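Long-range contacts in quinone oxidoreductase (PDB 1IZ0), which binds NADPH and probably uses it to reduce quinones: residues Leu30-Val35 against Glu83-Pro88; Lys128-Ala133 against Leu154-Arg159. All coordinates share one frame; numbering follows the deposited sequence.

In the fold
The chain follows a common plan of medium-chain dehydrogenases/reductases, in which a GroES-like β domain is joined to a Rossmann-type nucleotide-binding domain. Each contact illustrates strand pairing in one of these parts: interaction 1 is antiparallel, in the mixed sheet, and interaction 2 is parallel, in the six-stranded sheet. Their centres are 34 Å apart, on opposite sides of the centre of the chain, and their nearest atoms stay about 18 Å from each other, so they do not touch. In sequence, interaction 1 closes before interaction 2 opens. Interaction 1 lies away from the NADPH-binding residues, whereas interaction 2 includes one of them, Ser158, here holding a sulfate ion.

Interaction 1 of 2, residues Leu30-Val35 against Glu83-Pro88; sequences LRVEAV and ERVAVP
Leu30 and Val85 form an antiparallel hydrogen-bonded pair joining strand 27-37 to strand 84-88 in the mixed β-sheet of the GroES-like part of the enzyme. Both of their backbone N-H groups are used: Leu30 N bonds to Val85 O at 3.0 Å, and Val85 N returns the bond to Leu30 O. Next along, Arg31 and Arg84 form the non-hydrogen-bonded pair, with side chains on the other face of the sheet from Leu30 and Val85.

Arg84 shows how an arginine can lie against its neighbour strand. CG stands anti to its own carbonyl carbon (chi1 -68°), and the chain then runs extended to NE. CB lies by Leu30 O, and CG passes 4.1 Å from Arg31 CA. NE makes a long, weak ion pair with Glu20. The guanidinium reaches Arg31 obliquely, NH1 coming to 3.5 Å from Arg31 CB, while the Arg31 chain leads away and leaves its NE 5.0 Å from Arg84 NH2. An alanine in place of Arg84 would probably leave Arg31 CB without this cover and Glu20 without its distant positive partner.

Glu83 O gathers several partners at the end of the pairing. Val32 N donates to it at 2.9 Å from 41° above the carbonyl plane, and a water donates both to it and to Val32 O. On the buried face, Leu30 CD2 brushes Val87 CG2. Nearby, Val32 CG2 and Val85 CG2 are modelled 3.2 Å apart, shorter than a normal van der Waals contact, so the exact closeness is doubtful.

Interaction 2 of 2, residues Lys128-Ala133 against Leu154-Arg159; sequences KVLVQA and LAAASR. With SO4 (sulfate ion), chain B.
Val129, Val131, Leu154 and Ala156 carry the backbone hydrogen bonds that tie two parallel strands, the axes of the two short segments only 15° from parallel. Leu154 N donates to Val129 O at 2.8 Å, Val131 N to Leu154 O at 2.9 Å, and Ala156 N to Val131 O, so Leu154 uses its N-H on Val129 and its C=O on Val131, two residues along, as in a parallel pair.

The apolar contacts centre on Leu130. With CG anti to the backbone N (chi1 176°), its side chain bends toward the neighbouring strand. CD2 lies 3.2 Å from Leu154 O, and the same methyl meets Leu154 CD1 at 4.0 Å and the methyl of Ala156. On the other face, Val131 packs on Ala142 of helix 137-148.

Polar contacts take over where the strands end. Gln132 points away from segment 154-159, and its amide is held by strand 190-195 and the loop after it: its NE2 bonds to Glu195, while OE1 accepts from the backbone N-H groups of Val196 and Arg197. Ala133 N bonds to Tyr177 OH. A sulfate, probably from the crystallisation liquor, is held by Ser158 through two donors, N to O2 at 2.9 Å and OG to O4 at 2.9 Å; Lys162 NZ and Tyr177 OH also bond to it.

Ser158, Lys162 and Tyr177 all bind NADPH, so the sulfate probably marks the place of a cofactor phosphate. The setting is the first β-α-β unit of a Rossmann fold, strands 128-131 and 152-157 linked by helix 137-148, with the dinucleotide site at their C-terminal ends.

Interaction 1 of 2, residues Leu30-Val35 against Glu83-Pro88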
loop_
_atom_site.group_PDB
_atom_site.type_symbol
_atom_site.label_atom_id
_atom_site.label_comp_id
_atom_site.label_asym_id
_atom_site.label_seq_id
_atom_site.Cartn_x
_atom_site.Cartn_y
_atom_site.Cartn_z
ATOM N N LEU A 30 3.790 21.391 5.865
ATOM C CA LEU A 30 2.894 21.343 4.726
ATOM C C LEU A 30 1.455 21.364 5.195
ATOM O O LEU A 30 1.106 20.726 6.193
ATOM C CB LEU A 30 3.168 20.106 3.853
ATOM C CG LEU A 30 2.665 18.679 4.088
ATOM C CD1 LEU A 30 1.150 18.590 3.941
ATOM C CD2 LEU A 30 3.320 17.776 3.040
ATOM N N ARG A 31 0.632 22.142 4.498
ATOM C CA ARG A 31 -0.779 22.216 4.823
ATOM C C ARG A 31 -1.411 21.041 4.097
ATOM O O ARG A 31 -1.342 20.941 2.870
ATOM C CB ARG A 31 -1.394 23.547 4.366
ATOM C CG ARG A 31 -0.987 24.013 2.989
ATOM C CD ARG A 31 -1.668 25.344 2.644
ATOM N NE ARG A 31 -3.096 25.171 2.389
ATOM C CZ ARG A 31 -3.589 24.551 1.320
ATOM N NH1 ARG A 31 -2.767 24.052 0.408
ATOM N NH2 ARG A 31 -4.898 24.419 1.165
ATOM N N VAL A 32 -2.007 20.152 4.883
ATOM C CA VAL A 32 -2.639 18.934 4.401
ATOM C C VAL A 32 -3.906 19.103 3.553
ATOM O O VAL A 32 -4.813 19.872 3.892
ATOM C CB VAL A 32 -2.959 18.014 5.604
ATOM C CG1 VAL A 32 -3.453 16.660 5.127
ATOM C CG2 VAL A 32 -1.715 17.855 6.472
ATOM N N GLU A 33 -3.955 18.369 2.444
ATOM C CA GLU A 33 -5.106 18.387 1.549
ATOM C C GLU A 33 -5.805 17.030 1.581
ATOM O O GLU A 33 -7.033 16.953 1.556
ATOM C CB GLU A 33 -4.669 18.697 0.115
ATOM C CG GLU A 33 -4.243 20.139 -0.105
ATOM C CD GLU A 33 -3.825 20.399 -1.539
ATOM O OE1 GLU A 33 -2.819 19.808 -1.984
ATOM O OE2 GLU A 33 -4.507 21.187 -2.226
ATOM N N ALA A 34 -5.018 15.960 1.645
ATOM C CA ALA A 34 -5.578 14.617 1.669
ATOM C C ALA A 34 -4.692 13.672 2.473
ATOM O O ALA A 34 -3.489 13.901 2.627
ATOM C CB ALA A 34 -5.749 14.093 0.244
ATOM N N VAL A 35 -5.305 12.613 2.992
ATOM C CA VAL A 35 -4.591 11.629 3.783
ATOM C C VAL A 35 -5.043 10.249 3.342
ATOM O O VAL A 35 -6.242 9.961 3.313
ATOM C CB VAL A 35 -4.897 11.795 5.293
ATOM C CG1 VAL A 35 -4.021 10.865 6.099
ATOM C CG2 VAL A 35 -4.672 13.237 5.724
ATOM N N GLU A 83 -4.414 19.607 10.159
ATOM C CA GLU A 83 -4.353 20.669 9.160
ATOM C C GLU A 83 -2.949 20.932 8.645
ATOM O O GLU A 83 -2.775 21.308 7.485
ATOM C CB GLU A 83 -4.936 21.966 9.725
ATOM C CG GLU A 83 -6.445 21.990 9.732
ATOM C CD GLU A 83 -6.994 23.309 10.218
ATOM O OE1 GLU A 83 -6.852 23.605 11.424
ATOM O OE2 GLU A 83 -7.563 24.053 9.389
ATOM N N ARG A 84 -1.954 20.744 9.504
ATOM C CA ARG A 84 -0.566 20.968 9.121
ATOM C C ARG A 84 0.338 19.938 9.778
ATOM O O ARG A 84 0.061 19.485 10.892
ATOM C CB ARG A 84 -0.127 22.384 9.522
ATOM C CG ARG A 84 -0.826 23.485 8.731
ATOM C CD ARG A 84 -0.579 24.864 9.319
ATOM N NE ARG A 84 -1.324 25.898 8.599
ATOM C CZ ARG A 84 -1.046 26.306 7.361
ATOM N NH1 ARG A 84 -0.032 25.769 6.693
ATOM N NH2 ARG A 84 -1.784 27.248 6.784
ATOM N N VAL A 85 1.412 19.568 9.078
ATOM C CA VAL A 85 2.372 18.592 9.582
ATOM C C VAL A 85 3.784 19.005 9.204
ATOM O O VAL A 85 4.020 19.457 8.083
ATOM C CB VAL A 85 2.154 17.190 8.969
ATOM C CG1 VAL A 85 2.448 16.128 10.004
ATOM C CG2 VAL A 85 0.757 17.065 8.427
ATOM N N ALA A 86 4.723 18.845 10.134
ATOM C CA ALA A 86 6.117 19.180 9.866
ATOM C C ALA A 86 6.714 17.968 9.164
ATOM O O ALA A 86 6.530 16.833 9.609
ATOM C CB ALA A 86 6.863 19.458 11.170
ATOM N N VAL A 87 7.426 18.201 8.067
ATOM C CA VAL A 87 8.007 17.104 7.306
ATOM C C VAL A 87 9.441 17.387 6.863
ATOM O O VAL A 87 9.755 18.484 6.417
ATOM C CB VAL A 87 7.153 16.811 6.039
ATOM C CG1 VAL A 87 7.714 15.613 5.287
ATOM C CG2 VAL A 87 5.706 16.573 6.430
ATOM N N PRO A 88 10.334 16.393 6.985
ATOM C CA PRO A 88 11.727 16.597 6.568
ATOM C C PRO A 88 11.765 16.841 5.059
ATOM O O PRO A 88 11.190 16.067 4.289
ATOM C CB PRO A 88 12.398 15.279 6.948
ATOM C CG PRO A 88 11.589 14.816 8.130
ATOM C CD PRO A 88 10.175 15.105 7.682
HETATM O O HOH W 1 -4.932 21.789 5.787
#

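Interaction 2 of 2, residues Lys128-Ala133 against Leu154-Arg159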
loop_
_atom_site.group_PDB
_atom_site.type_symbol
_atom_site.label_atom_id
_atom_site.label_comp_id
_atom_site.label_asym_id
_atom_site.label_seq_id
_atom_site.Cartn_x
_atom_site.Cartn_y
_atom_site.Cartn_z
ATOM N N LYS A 128 5.256 -15.054 -14.132
ATOM C CA LYS A 128 3.869 -15.158 -13.687
ATOM C C LYS A 128 3.711 -14.776 -12.214
ATOM O O LYS A 128 4.342 -15.373 -11.338
ATOM C CB LYS A 128 3.381 -16.589 -13.914
ATOM C CG LYS A 128 3.423 -17.016 -15.381
ATOM C CD LYS A 128 3.272 -18.530 -15.553
ATOM C CE LYS A 128 4.598 -19.266 -15.345
ATOM N NZ LYS A 128 4.413 -20.755 -15.340
ATOM N N VAL A 129 2.849 -13.795 -11.939
ATOM C CA VAL A 129 2.654 -13.337 -10.570
ATOM C C VAL A 129 1.197 -13.310 -10.125
ATOM O O VAL A 129 0.314 -12.840 -10.843
ATOM C CB VAL A 129 3.265 -11.922 -10.375
ATOM C CG1 VAL A 129 2.630 -10.939 -11.359
ATOM C CG2 VAL A 129 3.066 -11.455 -8.946
ATOM N N LEU A 130 0.954 -13.825 -8.929
ATOM C CA LEU A 130 -0.388 -13.841 -8.372
ATOM C C LEU A 130 -0.542 -12.633 -7.449
ATOM O O LEU A 130 0.286 -12.411 -6.562
ATOM C CB LEU A 130 -0.610 -15.143 -7.595
ATOM C CG LEU A 130 -1.906 -15.406 -6.816
ATOM C CD1 LEU A 130 -1.838 -14.712 -5.485
ATOM C CD2 LEU A 130 -3.121 -14.949 -7.616
ATOM N N VAL A 131 -1.582 -11.839 -7.680
ATOM C CA VAL A 131 -1.860 -10.672 -6.848
ATOM C C VAL A 131 -3.190 -10.919 -6.142
ATOM O O VAL A 131 -4.208 -11.151 -6.797
ATOM C CB VAL A 131 -1.979 -9.380 -7.684
ATOM C CG1 VAL A 131 -2.375 -8.205 -6.781
ATOM C CG2 VAL A 131 -0.657 -9.091 -8.379
ATOM N N GLN A 132 -3.182 -10.873 -4.812
ATOM C CA GLN A 132 -4.399 -11.113 -4.049
ATOM C C GLN A 132 -5.090 -9.801 -3.709
ATOM O O GLN A 132 -4.529 -8.726 -3.940
ATOM C CB GLN A 132 -4.066 -11.887 -2.773
ATOM C CG GLN A 132 -3.377 -13.216 -3.034
ATOM C CD GLN A 132 -2.983 -13.917 -1.753
ATOM O OE1 GLN A 132 -2.606 -13.273 -0.774
ATOM N NE2 GLN A 132 -3.056 -15.243 -1.753
ATOM N N ALA A 133 -6.304 -9.886 -3.166
ATOM C CA ALA A 133 -7.064 -8.687 -2.823
ATOM C C ALA A 133 -6.800 -7.692 -3.949
ATOM O O ALA A 133 -6.567 -6.500 -3.714
ATOM C CB ALA A 133 -6.580 -8.123 -1.479
ATOM N N LEU A 154 -1.957 -12.621 -12.535
ATOM C CA LEU A 154 -3.136 -13.438 -12.241
ATOM C C LEU A 154 -3.702 -12.745 -11.012
ATOM O O LEU A 154 -3.095 -12.799 -9.943
ATOM C CB LEU A 154 -2.734 -14.870 -11.867
ATOM C CG LEU A 154 -3.681 -16.061 -12.046
ATOM C CD1 LEU A 154 -3.321 -17.108 -10.987
ATOM C CD2 LEU A 154 -5.142 -15.669 -11.913
ATOM N N ALA A 155 -4.844 -12.083 -11.164
ATOM C CA ALA A 155 -5.457 -11.364 -10.052
ATOM C C ALA A 155 -6.503 -12.217 -9.372
ATOM O O ALA A 155 -7.206 -12.988 -10.022
ATOM C CB ALA A 155 -6.094 -10.059 -10.550
ATOM N N ALA A 156 -6.608 -12.082 -8.057
ATOM C CA ALA A 156 -7.596 -12.841 -7.314
ATOM C C ALA A 156 -8.285 -11.936 -6.303
ATOM O O ALA A 156 -7.681 -10.997 -5.789
ATOM C CB ALA A 156 -6.929 -14.011 -6.612
ATOM N N ALA A 157 -9.562 -12.207 -6.052
ATOM C CA ALA A 157 -10.353 -11.447 -5.088
ATOM C C ALA A 157 -11.410 -12.386 -4.508
ATOM O O ALA A 157 -11.547 -13.525 -4.959
ATOM C CB ALA A 157 -11.014 -10.245 -5.762
ATOM N N SER A 158 -12.165 -11.912 -3.524
ATOM C CA SER A 158 -13.181 -12.743 -2.882
ATOM C C SER A 158 -14.504 -12.889 -3.636
ATOM O O SER A 158 -15.066 -13.979 -3.711
ATOM C CB SER A 158 -13.479 -12.204 -1.481
ATOM O OG SER A 158 -13.972 -10.871 -1.542
ATOM N N ARG A 159 -14.992 -11.791 -4.196
ATOM C CA ARG A 159 -16.274 -11.779 -4.889
ATOM C C ARG A 159 -16.112 -11.552 -6.390
ATOM O O ARG A 159 -15.241 -10.801 -6.823
ATOM C CB ARG A 159 -17.146 -10.662 -4.293
ATOM C CG ARG A 159 -18.555 -11.063 -3.872
ATOM C CD ARG A 159 -19.640 -10.402 -4.743
ATOM N NE ARG A 159 -19.693 -10.954 -6.100
ATOM C CZ ARG A 159 -20.655 -10.699 -6.985
ATOM N NH1 ARG A 159 -21.658 -9.892 -6.669
ATOM N NH2 ARG A 159 -20.623 -11.264 -8.185
HETATM S S SO4 B . -10.744 -9.343 -0.835
HETATM O O1 SO4 B . -10.195 -7.813 -0.814
HETATM O O2 SO4 B . -10.907 -9.667 -2.239
HETATM O O3 SO4 B . -9.897 -10.132 -0.222
HETATM O O4 SO4 B . -12.044 -9.221 -0.223
#